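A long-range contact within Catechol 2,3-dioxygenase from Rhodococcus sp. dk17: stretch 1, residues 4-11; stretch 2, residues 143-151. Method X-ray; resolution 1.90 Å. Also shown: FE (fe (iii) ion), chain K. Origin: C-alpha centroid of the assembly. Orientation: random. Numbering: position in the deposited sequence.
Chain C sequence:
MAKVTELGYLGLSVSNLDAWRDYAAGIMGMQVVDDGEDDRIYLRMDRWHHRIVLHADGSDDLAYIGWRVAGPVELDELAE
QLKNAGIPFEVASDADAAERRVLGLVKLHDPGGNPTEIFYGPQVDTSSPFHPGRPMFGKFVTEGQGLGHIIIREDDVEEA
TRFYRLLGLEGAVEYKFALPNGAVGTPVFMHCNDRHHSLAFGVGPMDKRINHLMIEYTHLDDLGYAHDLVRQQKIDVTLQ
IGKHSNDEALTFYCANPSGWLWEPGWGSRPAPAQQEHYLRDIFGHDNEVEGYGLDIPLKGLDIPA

Stretch 1, residues 4-11: VTELGYLG
Stretch 2 143-151: EGQGLGHII

Contacts between distant segments often depend as much on where side chains are absent as on where they are present, and catechol 2,3-dioxygenase from Rhodococcus sp. dk17 offers a compact example. Two stretches whose touching residues are at least 137 positions apart in sequence bury 453 Å² between them. The strand that carries Leu7 to Gly11 and the strand that carries Ile150 and Ile151, both continuing further along the chain, are nearly perpendicular, with an angle of 83° between their N-to-C directions and a closest axial approach of 9.2 Å, so they do not pair as neighbours in a sheet. The intimate backbone contact is made instead by the loop before the second strand.

The nearest pair of CA atoms is that of Leu7 and Gly146, 4.7 Å apart. Here the hollow is a glycine: Gly146 has phi/psi of 69/-174°, and its CA lies 3.1 Å from Leu7 O and 3.1 Å from Glu6 OE1. A CB on this residue would point into stretch 1 and come within 2.4 Å of Leu7 O, a clash. Gly144, at 71/11°, also has a positive phi, and Gly148 is extended at 155/-145°. Just past the bare CA, Leu147 N donates a hydrogen bond to Leu7 O at 3.0 Å, with an N-H...O angle of 154°.

Water extends this polar seam. One molecule accepts from Leu7 N at 2.8 Å and donates to Gln145 O at 2.9 Å, joining backbone groups that do not meet directly. Another accepts from Gly144 N at 3.3 Å and donates to Glu6 OE1 at 2.8 Å. Glu6, with chi1 p and chi2 t, points its CA-to-CB bond toward the loop.

Beyond the seam, leucine and isoleucine bumps interlock. Leu7 (phi/psi -78/103°; chi1 t, chi2 p) and Leu147 (-72/-23°; chi1 p, chi2 t) both leave their backbones sideways, but their ends turn inward, bringing Leu7 CG within 3.4 Å of Leu147 CD2. Leu7 CD2 also reaches Gly148 O at 3.7 Å and Ile150 CG1 at 4.1 Å. Leu10 (-132/137°; m, t) and Ile150 (-139/143°; p, t) point toward the opposing stretches, and Leu10 CD1 sits 3.9 Å from Leu147 CD1 and 3.8 Å from Ile150 CG2. These four buried side chains meet one another through apolar contacts.

Alternation along the second strand gives His149 (chi1 p, chi2 -115°) the other direction: its CA-to-CB bond points away from stretch 1, and its NE2 binds the iron FE at 2.3 Å.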

# COMPACT_ATOMS: atom_id res chain seq x y z
N VAL C 4 0.90 2.63 -33.04
CA VAL C 4 -0.29 3.41 -32.65
C VAL C 4 -0.57 3.16 -31.17
O VAL C 4 -0.42 2.03 -30.69
CB VAL C 4 -1.52 3.06 -33.53
CG1 VAL C 4 -2.79 3.66 -32.97
CG2 VAL C 4 -1.30 3.54 -34.96
N THR C 5 -0.94 4.21 -30.44
CA THR C 5 -1.09 4.13 -28.98
C THR C 5 -2.56 4.14 -28.50
O THR C 5 -2.83 3.75 -27.36
CB THR C 5 -0.34 5.28 -28.30
OG1 THR C 5 -0.86 6.52 -28.77
CG2 THR C 5 1.16 5.21 -28.60
N GLU C 6 -3.47 4.62 -29.35
CA GLU C 6 -4.92 4.66 -29.05
C GLU C 6 -5.75 5.08 -30.25
O GLU C 6 -5.24 5.71 -31.19
CB GLU C 6 -5.22 5.65 -27.90
CG GLU C 6 -4.73 7.09 -28.16
CD GLU C 6 -5.14 8.07 -27.08
OE1 GLU C 6 -6.34 8.40 -26.98
OE2 GLU C 6 -4.27 8.54 -26.33
N LEU C 7 -7.04 4.74 -30.21
CA LEU C 7 -8.01 5.31 -31.13
C LEU C 7 -8.34 6.73 -30.65
O LEU C 7 -9.09 6.90 -29.69
CB LEU C 7 -9.26 4.45 -31.15
CG LEU C 7 -10.37 4.81 -32.12
CD1 LEU C 7 -9.90 4.72 -33.56
CD2 LEU C 7 -11.57 3.89 -31.89
N GLY C 8 -7.78 7.73 -31.31
CA GLY C 8 -7.85 9.11 -30.83
C GLY C 8 -9.16 9.81 -31.14
O GLY C 8 -9.76 10.44 -30.26
N TYR C 9 -9.60 9.72 -32.40
CA TYR C 9 -10.82 10.38 -32.84
C TYR C 9 -11.53 9.65 -33.97
O TYR C 9 -10.97 8.75 -34.59
CB TYR C 9 -10.57 11.85 -33.23
CG TYR C 9 -9.58 12.08 -34.37
CD1 TYR C 9 -8.33 12.64 -34.12
CD2 TYR C 9 -9.91 11.77 -35.70
CE1 TYR C 9 -7.42 12.87 -35.15
CE2 TYR C 9 -9.00 11.99 -36.74
CZ TYR C 9 -7.76 12.54 -36.45
OH TYR C 9 -6.86 12.77 -37.46
N LEU C 10 -12.78 10.05 -34.21
CA LEU C 10 -13.56 9.62 -35.36
C LEU C 10 -14.18 10.85 -36.01
O LEU C 10 -14.67 11.74 -35.33
CB LEU C 10 -14.68 8.68 -34.93
CG LEU C 10 -14.36 7.29 -34.40
CD1 LEU C 10 -15.64 6.66 -33.86
CD2 LEU C 10 -13.75 6.41 -35.49
N GLY C 11 -14.13 10.89 -37.33
CA GLY C 11 -14.90 11.85 -38.10
C GLY C 11 -16.10 11.12 -38.64
O GLY C 11 -15.99 10.00 -39.14
N GLU C 143 -8.44 8.10 -20.92
CA GLU C 143 -7.03 8.38 -20.67
C GLU C 143 -6.11 7.20 -20.98
O GLU C 143 -6.12 6.19 -20.27
CB GLU C 143 -6.83 8.85 -19.23
CG GLU C 143 -5.42 9.34 -18.91
CD GLU C 143 -5.08 10.64 -19.60
OE1 GLU C 143 -5.80 11.65 -19.38
OE2 GLU C 143 -4.08 10.66 -20.37
N GLY C 144 -5.32 7.34 -22.05
CA GLY C 144 -4.41 6.28 -22.49
C GLY C 144 -5.14 5.09 -23.09
O GLY C 144 -4.54 4.04 -23.33
N GLN C 145 -6.43 5.26 -23.34
CA GLN C 145 -7.27 4.20 -23.89
C GLN C 145 -8.09 4.62 -25.10
O GLN C 145 -8.84 3.81 -25.65
CB GLN C 145 -8.20 3.65 -22.80
CG GLN C 145 -7.50 2.80 -21.76
CD GLN C 145 -8.49 2.09 -20.86
OE1 GLN C 145 -9.42 1.44 -21.33
NE2 GLN C 145 -8.30 2.21 -19.56
N GLY C 146 -7.97 5.88 -25.52
CA GLY C 146 -8.74 6.39 -26.65
C GLY C 146 -10.23 6.53 -26.38
O GLY C 146 -10.68 6.31 -25.25
N LEU C 147 -11.01 6.87 -27.40
CA LEU C 147 -12.43 7.19 -27.20
C LEU C 147 -13.31 5.98 -26.87
O LEU C 147 -14.36 6.13 -26.27
CB LEU C 147 -13.02 7.98 -28.37
CG LEU C 147 -13.43 7.27 -29.66
CD1 LEU C 147 -14.57 8.02 -30.36
CD2 LEU C 147 -12.23 7.17 -30.57
N GLY C 148 -12.86 4.79 -27.26
CA GLY C 148 -13.65 3.57 -27.12
C GLY C 148 -13.18 2.57 -28.16
O GLY C 148 -11.99 2.52 -28.46
N HIS C 149 -14.10 1.77 -28.71
CA HIS C 149 -13.76 0.88 -29.82
C HIS C 149 -14.81 0.87 -30.91
O HIS C 149 -15.94 1.29 -30.69
CB HIS C 149 -13.45 -0.54 -29.35
CG HIS C 149 -14.65 -1.32 -28.91
ND1 HIS C 149 -14.83 -1.74 -27.61
CD2 HIS C 149 -15.71 -1.81 -29.61
CE1 HIS C 149 -15.95 -2.43 -27.53
NE2 HIS C 149 -16.50 -2.49 -28.73
N ILE C 150 -14.44 0.34 -32.07
CA ILE C 150 -15.30 0.34 -33.25
C ILE C 150 -15.23 -0.98 -34.01
O ILE C 150 -14.17 -1.61 -34.11
CB ILE C 150 -14.93 1.48 -34.23
CG1 ILE C 150 -13.44 1.41 -34.62
CG2 ILE C 150 -15.32 2.84 -33.64
CD1 ILE C 150 -12.98 2.48 -35.62
N ILE C 151 -16.38 -1.40 -34.54
CA ILE C 151 -16.42 -2.48 -35.51
C ILE C 151 -16.63 -1.89 -36.90
O ILE C 151 -17.62 -1.17 -37.13
CB ILE C 151 -17.48 -3.55 -35.18
CG1 ILE C 151 -17.01 -4.40 -34.00
CG2 ILE C 151 -17.77 -4.43 -36.41
CD1 ILE C 151 -17.86 -5.64 -33.73
FE FE K . -18.38 -3.88 -28.89
O HOH W 1 -6.18 9.45 -24.43
O HOH W 2 -7.49 2.92 -28.07